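Local coordinates for protein D-alanyl transferase DltD (PDB 6O93) that probably transfers D-alanine in the D-alanylation of lipoteichoic acid during cell wall biogenesis in Enterococcus faecalis, at residues A[157-160]-A[161-165]; A[144-147]-A[148-152]. All blocks are in the same frame, centred on the assembly; numbering follows the deposited sequence.

Contact 1 (A[157-160]-A[161-165]); sequences DKVL and METLA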
loop_
_atom_site.group_PDB
_atom_site.type_symbol
_atom_site.label_atom_id
_atom_site.label_comp_id
_atom_site.label_asym_id
_atom_site.label_seq_id
_atom_site.Cartn_x
_atom_site.Cartn_y
_atom_site.Cartn_z
ATOM N N ASP A 157 5.380 11.698 -22.574
ATOM C CA ASP A 157 5.202 13.081 -22.136
ATOM C C ASP A 157 6.550 13.778 -22.291
ATOM O O ASP A 157 7.424 13.663 -21.428
ATOM C CB ASP A 157 4.698 13.113 -20.696
ATOM C CG ASP A 157 4.319 14.505 -20.233
ATOM O OD1 ASP A 157 4.850 15.491 -20.785
ATOM O OD2 ASP A 157 3.491 14.608 -19.304
ATOM N N LYS A 158 6.715 14.506 -23.397
ATOM C CA LYS A 158 8.028 15.034 -23.756
ATOM C C LYS A 158 8.480 16.125 -22.792
ATOM O O LYS A 158 9.635 16.134 -22.353
ATOM C CB LYS A 158 8.001 15.562 -25.191
ATOM C CG LYS A 158 7.637 14.508 -26.231
ATOM C CD LYS A 158 8.606 13.330 -26.213
ATOM C CE LYS A 158 8.294 12.333 -27.320
ATOM N NZ LYS A 158 9.306 11.239 -27.389
ATOM N N VAL A 159 7.593 17.067 -22.463
ATOM C CA VAL A 159 7.964 18.121 -21.522
ATOM C C VAL A 159 8.337 17.514 -20.177
ATOM O O VAL A 159 9.320 17.918 -19.544
ATOM C CB VAL A 159 6.825 19.149 -21.385
ATOM C CG1 VAL A 159 7.152 20.165 -20.295
ATOM C CG2 VAL A 159 6.586 19.850 -22.711
ATOM N N LEU A 160 7.562 16.527 -19.724
ATOM C CA LEU A 160 7.897 15.828 -18.490
ATOM C C LEU A 160 9.266 15.169 -18.593
ATOM O O LEU A 160 10.112 15.323 -17.704
ATOM C CB LEU A 160 6.817 14.793 -18.174
ATOM C CG LEU A 160 7.000 13.974 -16.892
ATOM C CD1 LEU A 160 7.206 14.879 -15.697
ATOM C CD2 LEU A 160 5.800 13.069 -16.672
ATOM N N MET A 161 9.507 14.435 -19.684
ATOM C CA MET A 161 10.795 13.771 -19.860
ATOM C C MET A 161 11.937 14.777 -19.844
ATOM O O MET A 161 12.992 14.524 -19.248
ATOM C CB MET A 161 10.801 12.978 -21.167
ATOM C CG MET A 161 9.986 11.694 -21.112
ATOM S SD MET A 161 10.705 10.462 -20.007
ATOM C CE MET A 161 12.144 9.957 -20.948
ATOM N N GLU A 162 11.746 15.926 -20.494
ATOM C CA GLU A 162 12.783 16.951 -20.494
ATOM C C GLU A 162 13.007 17.502 -19.092
ATOM O O GLU A 162 14.149 17.755 -18.690
ATOM C CB GLU A 162 12.402 18.066 -21.468
ATOM C CG GLU A 162 12.411 17.615 -22.920
ATOM C CD GLU A 162 11.873 18.661 -23.878
ATOM O OE1 GLU A 162 11.066 19.518 -23.455
ATOM O OE2 GLU A 162 12.262 18.618 -25.064
ATOM N N THR A 163 11.929 17.683 -18.328
ATOM C CA THR A 163 12.067 18.159 -16.956
ATOM C C THR A 163 12.779 17.131 -16.085
ATOM O O THR A 163 13.653 17.484 -15.284
ATOM C CB THR A 163 10.690 18.490 -16.379
ATOM O OG1 THR A 163 10.051 19.479 -17.197
ATOM C CG2 THR A 163 10.815 19.011 -14.950
ATOM N N LEU A 164 12.422 15.852 -16.225
ATOM C CA LEU A 164 13.061 14.818 -15.417
ATOM C C LEU A 164 14.540 14.687 -15.749
ATOM O O LEU A 164 15.341 14.319 -14.879
ATOM C CB LEU A 164 12.348 13.479 -15.616
ATOM C CG LEU A 164 10.877 13.449 -15.197
ATOM C CD1 LEU A 164 10.289 12.067 -15.420
ATOM C CD2 LEU A 164 10.713 13.881 -13.745
ATOM N N ALA A 165 14.926 14.980 -16.993
ATOM C CA ALA A 165 16.340 14.945 -17.351
ATOM C C ALA A 165 17.125 15.999 -16.582
ATOM O O ALA A 165 18.241 15.735 -16.118
ATOM C CB ALA A 165 16.506 15.147 -18.857
#
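Leu164 packs back on Leu160 one turn earlier in helix 158-168, and its side chain is easy to trace outward. CB lies against Leu160 O; CG, anti to the carbonyl carbon (chi1 -62°), comes over the same oxygen and also meets Leu160 CD1, with 4.0 Å between Leu164 CG and Leu160 CD1. The two methyls then meet different atoms of Leu160: Leu164 CD1 reaches Leu160 CG and Leu164 CD2 reaches Leu160 CD1, so the two branched ends cross at a slant. Besides this apolar pair, Leu164 N donates to Leu160 O at 2.8 Å. Both leucines are buried, where helices 124-132 and 152-155 meet them through Leu131, Trp130 and Val154.

At the start of the helix Asp157 is the N-cap. Asp157 OD1 accepts from Leu160 N at 3.1 Å, the N-H coming from well above the carboxylate plane, while Asp157 OD2 is held by Tyr128 OH of helix 124-132. Asp157 O starts the regular i to i+4 bonding by taking Met161 N at 2.8 Å, and Lys158 O continues it with Glu162 N.

Thr163 doubles the next bond. With OG1 set beside its own backbone N (chi1 -58°), the hydroxyl donates to Val159 O at 2.9 Å, the same distance at which Thr163 N donates to that oxygen. The two donors arrive from opposite faces of the carbonyl plane, gripping the oxygen from both sides. Thr163 is itself buried, touching Gln177 and Phe181 of helix 175-195. Met161 CG folds back over Asp157 O at 3.2 Å before the bent chain leads away; the Met161 side chain touches Val154 and Gln155 of helix 152-155.

Contact 2 (A[144-147]-A[148-152]); sequences LAQR and LTKFP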
loop_
_atom_site.group_PDB
_atom_site.type_symbol
_atom_site.label_atom_id
_atom_site.label_comp_id
_atom_site.label_asym_id
_atom_site.label_seq_id
_atom_site.Cartn_x
_atom_site.Cartn_y
_atom_site.Cartn_z
ATOM N N LEU A 144 13.277 9.638 -7.951
ATOM C CA LEU A 144 11.962 9.589 -8.582
ATOM C C LEU A 144 12.061 9.915 -10.065
ATOM O O LEU A 144 11.472 9.225 -10.904
ATOM C CB LEU A 144 11.008 10.561 -7.889
ATOM C CG LEU A 144 10.445 10.138 -6.536
ATOM C CD1 LEU A 144 9.669 11.287 -5.918
ATOM C CD2 LEU A 144 9.557 8.912 -6.685
ATOM N N ALA A 145 12.806 10.968 -10.408
ATOM C CA ALA A 145 12.970 11.341 -11.809
ATOM C C ALA A 145 13.574 10.197 -12.614
ATOM O O ALA A 145 13.092 9.868 -13.705
ATOM C CB ALA A 145 13.844 12.592 -11.916
ATOM N N GLN A 146 14.634 9.578 -12.091
ATOM C CA GLN A 146 15.284 8.483 -12.802
ATOM C C GLN A 146 14.309 7.340 -13.061
ATOM O O GLN A 146 14.237 6.810 -14.176
ATOM C CB GLN A 146 16.497 7.995 -12.005
ATOM C CG GLN A 146 17.242 6.815 -12.632
ATOM C CD GLN A 146 16.710 5.464 -12.174
ATOM O OE1 GLN A 146 16.258 4.655 -12.984
ATOM N NE2 GLN A 146 16.773 5.212 -10.870
ATOM N N ARG A 147 13.546 6.944 -12.040
ATOM C CA ARG A 147 12.634 5.816 -12.197
ATOM C C ARG A 147 11.506 6.144 -13.166
ATOM O O ARG A 147 11.143 5.315 -14.008
ATOM C CB ARG A 147 12.065 5.403 -10.838
ATOM C CG ARG A 147 13.093 4.833 -9.875
ATOM C CD ARG A 147 13.512 3.413 -10.247
ATOM N NE ARG A 147 12.410 2.463 -10.095
ATOM C CZ ARG A 147 11.977 1.629 -11.039
ATOM N NH1 ARG A 147 12.550 1.583 -12.235
ATOM N NH2 ARG A 147 10.962 0.818 -10.774
ATOM N N LEU A 148 10.938 7.348 -13.065
ATOM C CA LEU A 148 9.786 7.690 -13.891
ATOM C C LEU A 148 10.128 7.642 -15.376
ATOM O O LEU A 148 9.293 7.243 -16.197
ATOM C CB LEU A 148 9.255 9.072 -13.510
ATOM C CG LEU A 148 8.579 9.197 -12.145
ATOM C CD1 LEU A 148 8.085 10.619 -11.942
ATOM C CD2 LEU A 148 7.438 8.208 -11.995
ATOM N N THR A 149 11.348 8.040 -15.745
ATOM C CA THR A 149 11.745 8.003 -17.148
ATOM C C THR A 149 11.817 6.588 -17.703
ATOM O O THR A 149 11.971 6.428 -18.917
ATOM C CB THR A 149 13.104 8.679 -17.355
ATOM O OG1 THR A 149 14.116 7.975 -16.620
ATOM C CG2 THR A 149 13.058 10.132 -16.911
ATOM N N LYS A 150 11.716 5.566 -16.857
ATOM C CA LYS A 150 11.780 4.189 -17.319
ATOM C C LYS A 150 10.429 3.644 -17.765
ATOM O O LYS A 150 10.387 2.556 -18.349
ATOM C CB LYS A 150 12.346 3.287 -16.216
ATOM C CG LYS A 150 13.749 3.669 -15.753
ATOM C CD LYS A 150 14.777 3.495 -16.863
ATOM C CE LYS A 150 16.197 3.721 -16.355
ATOM N NZ LYS A 150 16.435 5.131 -15.925
ATOM N N PHE A 151 9.325 4.373 -17.519
ATOM C CA PHE A 151 8.004 3.826 -17.793
ATOM C C PHE A 151 7.376 4.460 -19.030
ATOM O O PHE A 151 7.476 5.676 -19.223
ATOM C CB PHE A 151 7.081 4.027 -16.587
ATOM C CG PHE A 151 7.525 3.269 -15.375
ATOM C CD1 PHE A 151 7.162 1.945 -15.202
ATOM C CD2 PHE A 151 8.335 3.866 -14.428
ATOM C CE1 PHE A 151 7.582 1.237 -14.097
ATOM C CE2 PHE A 151 8.758 3.162 -13.322
ATOM C CZ PHE A 151 8.383 1.846 -13.158
ATOM N N PRO A 152 6.721 3.663 -19.884
ATOM C CA PRO A 152 6.158 4.238 -21.119
ATOM C C PRO A 152 5.141 5.341 -20.878
ATOM O O PRO A 152 5.068 6.285 -21.672
ATOM C CB PRO A 152 5.520 3.023 -21.811
ATOM C CG PRO A 152 6.230 1.843 -21.252
ATOM C CD PRO A 152 6.574 2.198 -19.841
#
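Leu148 N still makes the helical bond to Leu144 O (2.9 Å), as Thr149 N does to Ala145 O, but Lys150 N turns back to Arg147 O, and a type I beta turn runs from Leu148 to Phe151. Thr149 OG1 takes the position between its own backbone N and carbonyl carbon (chi1 62°), from which it donates to Gln146 O at 2.7 Å. Its methyl, CG2, lies instead against Ala145 O.

Lys150 folds back over the same turn. Bent at chi2 and chi4, it brings NZ to Gln146 OE1 at 3.0 Å, in the amide plane and on a lone pair, and makes a weak second bond to Gln146 O. Gln146 O thus accepts from Thr149 OG1 and, weakly, from Lys150 NZ.

Arg147 lies across Phe151. Phe151 CE2 lies over one face of the guanidinium, 3.9 Å above its plane and offset toward the rim, and Arg147 NH2 comes 3.7 Å from Phe151 CZ. With the planes 56° apart this is no parallel stack. Arg147 NE is committed elsewhere, in a salt bridge to Asp275, which helps fix where the guanidinium sits. The Phe151 ring also stacks on Phe118 of helix 115-121, and its CD2 approaches Arg147 O at 3.2 Å.

Phe151 is in turn the N-cap residue of helix 152-155, so the whole arrangement is a helix C-terminus leading through a type I beta turn into helix 152-155.

Contact 2 closes just before contact 1 opens, and short helix 152-155 carries the chain between them; their centres lie about 10 Å apart. They meet through Leu164, whose CD1 is 3.7 Å from Leu148 CB and whose CB is 3.7 Å from Thr149 CG2, and Met161 SD adds a further touch on that methyl at 3.9 Å. Helix 158-168 thus packs against the end of helix 139-148. The centres of the contacts lie about 27 Å (contact 1) and 20 Å (contact 2) from the chain's centre, and neither includes the sodium ligands Ser46, Glu48 and Ser104. A glycerol, probably from the crystallisation liquor, sits at the N-cap of contact 1.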